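Local atomic coordinates of putative 4-Hydroxy-2-oxoglutarate aldolase / 2-dehydro-3-deoxyphosphogluconate aldolase (Yersinia enterocolitica, PDB entry 3LM7), a protein that belongs to the KDGP aldolase family of TIM-barrel proteins and is a putative aldolase. Residues Val54-Met57 with Arg58-Ala62; Ile204-Ile207 with Ala208-Ala211. All coordinates share one frame; numbering follows the deposited sequence.

How the interactions relate
Both interactions are local contacts along outer helices of the barrel. Interaction 1 lies within helix 50-63, which connects strands 38-43 and 68-71. Interaction 2 lies within helix 201-211, which follows strand 189-192. Their centres are about 33 Å apart, on opposite sides of the chain's centre, and their nearest atoms are about 23 Å apart, so neither touches the other. Each combines successive i to i+4 backbone bonds with side-chain pairs at the same spacing. They differ in their polar ends. Interaction 1 joins two carboxylates through a water, with Lys24 close by. Interaction 2 ends at a potassium ion shared with the second subunit.

Interaction 1 (Val54-Met57 with Arg58-Ala62); sequences VKDM and REYAA
Val54 has CG1 anti to its own backbone nitrogen (chi1 171°), which sets this methyl beside the Arg58 chain, one helical turn on. The Arg58 chain runs extended from CG to NE and lies alongside Val54. CG1 of Val54 therefore sits over the centre of one guanidinium face, 3.4 Å from CZ of Arg58, while NH2 makes a weak hydrogen bond to the backbone O of Gln89. In Asp56, chi1 (-155°) places the carboxylate beside the Tyr60 ring, with its plane almost perpendicular to the ring. OD2 of Asp56 comes within 3.5 Å of CE1 of Tyr60 and is hydrogen-bonded to the hydroxyl of Tyr47.

These residues belong to helix 50-63, the helix of a beta-alpha-beta unit in the TIM barrel. Met57, modelled as selenomethionine, extends inward from it against strand 68-71 and helix 80-90, and Tyr60 packs on helix 24-33. OD1 of Asp56 and OE1 of Glu59 are 4.2 Å apart. A water bridges the two acidic groups, donating to OD1 of Asp56 at 2.7 Å and to OE2 of Glu59 at 2.8 Å. Lys24, salt-bridged to OD1 of Asp56 and only weakly paired with Glu59, probably offsets some of the like charge. The backbone bonds are those of a regular helix: Arg58 N donates to Val54 O at 2.8 Å and Ala61 N to Met57 O at 2.9 Å.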
loop_
_atom_site.group_PDB
_atom_site.type_symbol
_atom_site.label_atom_id
_atom_site.label_comp_id
_atom_site.label_asym_id
_atom_site.label_seq_id
_atom_site.Cartn_x
_atom_site.Cartn_y
_atom_site.Cartn_z
ATOM N N VAL A 54 -1.794 10.392 30.324
ATOM C CA VAL A 54 -0.660 9.556 29.960
ATOM C C VAL A 54 -0.673 8.284 30.812
ATOM O O VAL A 54 -0.648 7.176 30.292
ATOM C CB VAL A 54 0.671 10.327 30.139
ATOM C CG1 VAL A 54 1.877 9.349 29.976
ATOM C CG2 VAL A 54 0.730 11.490 29.104
ATOM N N LYS A 55 -0.728 8.456 32.136
ATOM C CA LYS A 55 -0.731 7.322 33.070
ATOM C C LYS A 55 -1.836 6.330 32.671
ATOM O O LYS A 55 -1.584 5.145 32.481
ATOM C CB LYS A 55 -0.997 7.893 34.484
ATOM C CG LYS A 55 -0.296 7.154 35.604
ATOM C CD LYS A 55 -0.547 7.855 36.961
ATOM C CE LYS A 55 0.036 7.019 38.104
ATOM N NZ LYS A 55 0.081 5.560 37.695
ATOM N N ASP A 56 -3.064 6.820 32.486
ATOM C CA ASP A 56 -4.162 5.914 32.281
ATOM C C ASP A 56 -4.054 5.219 30.942
ATOM O O ASP A 56 -4.330 4.026 30.832
ATOM C CB ASP A 56 -5.515 6.610 32.411
ATOM C CG ASP A 56 -6.642 5.613 32.802
ATOM O OD1 ASP A 56 -6.421 4.902 33.790
ATOM O OD2 ASP A 56 -7.723 5.571 32.160
HETATM N N MSE A 57 -3.686 5.980 29.907
HETATM C CA MSE A 57 -3.540 5.403 28.569
HETATM C C MSE A 57 -2.369 4.405 28.463
HETATM O O MSE A 57 -2.449 3.437 27.734
HETATM C CB MSE A 57 -3.406 6.549 27.510
HETATM C CG MSE A 57 -4.686 7.372 27.476
HETATM SE SE MSE A 57 -4.630 8.482 25.879
HETATM C CE MSE A 57 -6.159 9.641 26.246
ATOM N N ARG A 58 -1.299 4.616 29.232
ATOM C CA ARG A 58 -0.264 3.588 29.345
ATOM C C ARG A 58 -0.826 2.292 29.943
ATOM O O ARG A 58 -0.486 1.193 29.507
ATOM C CB ARG A 58 0.907 4.111 30.187
ATOM C CG ARG A 58 1.872 4.848 29.310
ATOM C CD ARG A 58 2.889 5.564 30.182
ATOM N NE ARG A 58 3.835 6.362 29.420
ATOM C CZ ARG A 58 4.612 7.288 29.999
ATOM N NH1 ARG A 58 4.547 7.488 31.331
ATOM N NH2 ARG A 58 5.499 7.966 29.282
ATOM N N GLU A 59 -1.730 2.405 30.909
ATOM C CA GLU A 59 -2.348 1.186 31.427
ATOM C C GLU A 59 -3.189 0.457 30.337
ATOM O O GLU A 59 -3.121 -0.769 30.217
ATOM C CB GLU A 59 -3.206 1.512 32.675
ATOM C CG GLU A 59 -2.439 2.090 33.835
ATOM C CD GLU A 59 -3.342 2.382 35.072
ATOM O OE1 GLU A 59 -4.316 1.647 35.296
ATOM O OE2 GLU A 59 -3.040 3.344 35.791
ATOM N N TYR A 60 -4.007 1.187 29.557
ATOM C CA TYR A 60 -4.729 0.570 28.444
ATOM C C TYR A 60 -3.770 -0.059 27.455
ATOM O O TYR A 60 -4.026 -1.164 26.960
ATOM C CB TYR A 60 -5.545 1.654 27.664
ATOM C CG TYR A 60 -6.904 1.967 28.205
ATOM C CD1 TYR A 60 -7.096 3.027 29.086
ATOM C CD2 TYR A 60 -8.004 1.208 27.851
ATOM C CE1 TYR A 60 -8.348 3.319 29.601
ATOM C CE2 TYR A 60 -9.320 1.543 28.361
ATOM C CZ TYR A 60 -9.444 2.609 29.186
ATOM O OH TYR A 60 -10.650 2.968 29.689
ATOM N N ALA A 61 -2.701 0.653 27.107
ATOM C CA ALA A 61 -1.781 0.160 26.080
ATOM C C ALA A 61 -1.181 -1.177 26.444
ATOM O O ALA A 61 -0.983 -2.021 25.598
ATOM C CB ALA A 61 -0.640 1.211 25.848
ATOM N N ALA A 62 -0.853 -1.328 27.734
ATOM C CA ALA A 62 -0.269 -2.549 28.265
ATOM C C ALA A 62 -1.237 -3.705 28.104
ATOM O O ALA A 62 -0.814 -4.824 27.865
ATOM C CB ALA A 62 0.065 -2.336 29.752
HETATM O O HOH W 1 -4.674 5.606 35.777
#

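Interaction 2 (Ile204-Ile207 with Ala208-Ala211); sequences IVQI and ALDA. With K (potassium ion), chain E.
Three i to i+4 backbone bonds tie Val205-Ile207 to Leu209-Ala211, the shortest running from Asp210 N to Gln206 O at 2.8 Å. Leu209 N reaches Val205 O at 3.0 Å, and Ala211 N reaches Ile207 O at 3.1 Å. On the polar side, Gln206 repeats the i to i+4 spacing with its side chain. The chain bends at chi2 (67°), which brings the amide within bonding distance of the Asp210 carboxylate. NE2 of Gln206 then donates to OD1 of Asp210 at 2.9 Å, with an N-H...O angle of 152°. The donor meets OD1 from above the carboxylate plane, and the amide and carboxylate planes are 37° apart.

Val205 and Leu209 point the same way and lie side by side. CG1 of Val205 touches CD1 of Leu209 at 4.0 Å, and both residues pack on Ile247 of helix 234-247. Ile207 and Ala208 instead meet Tyr176 of helix 173-185, whose hydroxyl is hydrogen-bonded to Ile204 O.

The C-terminal end of the helix carries the metal. Ala211 O binds the potassium ion at 2.6 Å, and four waters also coordinate it. One of them, 3.0 Å from the potassium, donates to Asp210 O. Ala211 O of the second subunit supplies the remaining ligand, so two outer TIM-barrel helices end at one intersubunit potassium site.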
loop_
_atom_site.group_PDB
_atom_site.type_symbol
_atom_site.label_atom_id
_atom_site.label_comp_id
_atom_site.label_asym_id
_atom_site.label_seq_id
_atom_site.Cartn_x
_atom_site.Cartn_y
_atom_site.Cartn_z
ATOM N N ILE A 204 -19.228 0.980 2.884
ATOM C CA ILE A 204 -18.335 2.096 3.089
ATOM C C ILE A 204 -16.855 1.698 2.951
ATOM O O ILE A 204 -16.054 2.387 2.277
ATOM C CB ILE A 204 -18.643 2.806 4.490
ATOM C CG1 ILE A 204 -19.907 3.684 4.344
ATOM C CG2 ILE A 204 -17.417 3.649 4.917
ATOM C CD1 ILE A 204 -20.591 4.169 5.699
ATOM N N VAL A 205 -16.500 0.570 3.557
ATOM C CA VAL A 205 -15.161 0.035 3.371
ATOM C C VAL A 205 -14.909 -0.458 1.939
ATOM O O VAL A 205 -13.830 -0.197 1.396
ATOM C CB VAL A 205 -14.833 -1.080 4.414
ATOM C CG1 VAL A 205 -13.378 -1.644 4.163
ATOM C CG2 VAL A 205 -14.987 -0.505 5.877
ATOM N N GLN A 206 -15.896 -1.081 1.304
ATOM C CA GLN A 206 -15.666 -1.608 -0.017
ATOM C C GLN A 206 -15.353 -0.433 -0.965
ATOM O O GLN A 206 -14.571 -0.568 -1.895
ATOM C CB GLN A 206 -16.938 -2.294 -0.521
ATOM C CG GLN A 206 -16.751 -3.108 -1.815
ATOM C CD GLN A 206 -15.856 -4.325 -1.635
ATOM O OE1 GLN A 206 -16.200 -5.250 -0.886
ATOM N NE2 GLN A 206 -14.718 -4.335 -2.321
ATOM N N ILE A 207 -16.048 0.697 -0.791
ATOM C CA ILE A 207 -15.753 1.846 -1.666
ATOM C C ILE A 207 -14.285 2.221 -1.619
ATOM O O ILE A 207 -13.655 2.481 -2.652
ATOM C CB ILE A 207 -16.627 3.050 -1.222
ATOM C CG1 ILE A 207 -18.025 2.855 -1.782
ATOM C CG2 ILE A 207 -16.011 4.419 -1.686
ATOM C CD1 ILE A 207 -19.042 3.817 -1.102
ATOM N N ALA A 208 -13.718 2.246 -0.410
ATOM C CA ALA A 208 -12.280 2.587 -0.252
ATOM C C ALA A 208 -11.398 1.500 -0.881
ATOM O O ALA A 208 -10.377 1.830 -1.539
ATOM C CB ALA A 208 -11.871 2.769 1.291
ATOM N N LEU A 209 -11.745 0.220 -0.664
ATOM C CA LEU A 209 -10.946 -0.845 -1.257
ATOM C C LEU A 209 -11.031 -0.824 -2.784
ATOM O O LEU A 209 -10.013 -1.011 -3.445
ATOM C CB LEU A 209 -11.409 -2.229 -0.751
ATOM C CG LEU A 209 -11.313 -2.459 0.757
ATOM C CD1 LEU A 209 -11.940 -3.870 1.145
ATOM C CD2 LEU A 209 -9.806 -2.391 1.232
ATOM N N ASP A 210 -12.223 -0.572 -3.350
ATOM C CA ASP A 210 -12.367 -0.567 -4.827
ATOM C C ASP A 210 -11.609 0.612 -5.461
ATOM O O ASP A 210 -11.096 0.444 -6.555
ATOM C CB ASP A 210 -13.834 -0.459 -5.265
ATOM C CG ASP A 210 -14.638 -1.757 -5.007
ATOM O OD1 ASP A 210 -14.054 -2.808 -4.647
ATOM O OD2 ASP A 210 -15.866 -1.690 -5.146
ATOM N N ALA A 211 -11.538 1.755 -4.748
ATOM C CA ALA A 211 -10.687 2.902 -5.160
ATOM C C ALA A 211 -9.187 2.576 -5.144
ATOM O O ALA A 211 -8.403 3.116 -5.979
ATOM C CB ALA A 211 -10.994 4.148 -4.266
HETATM K K K E . -8.656 3.854 -8.515
HETATM O O HOH W 2 -9.723 1.128 -8.926
HETATM O O HOH W 3 -7.257 6.396 -7.960
HETATM O O HOH W 4 -8.927 5.081 -11.300
HETATM O O HOH W 5 -11.459 3.639 -8.695
#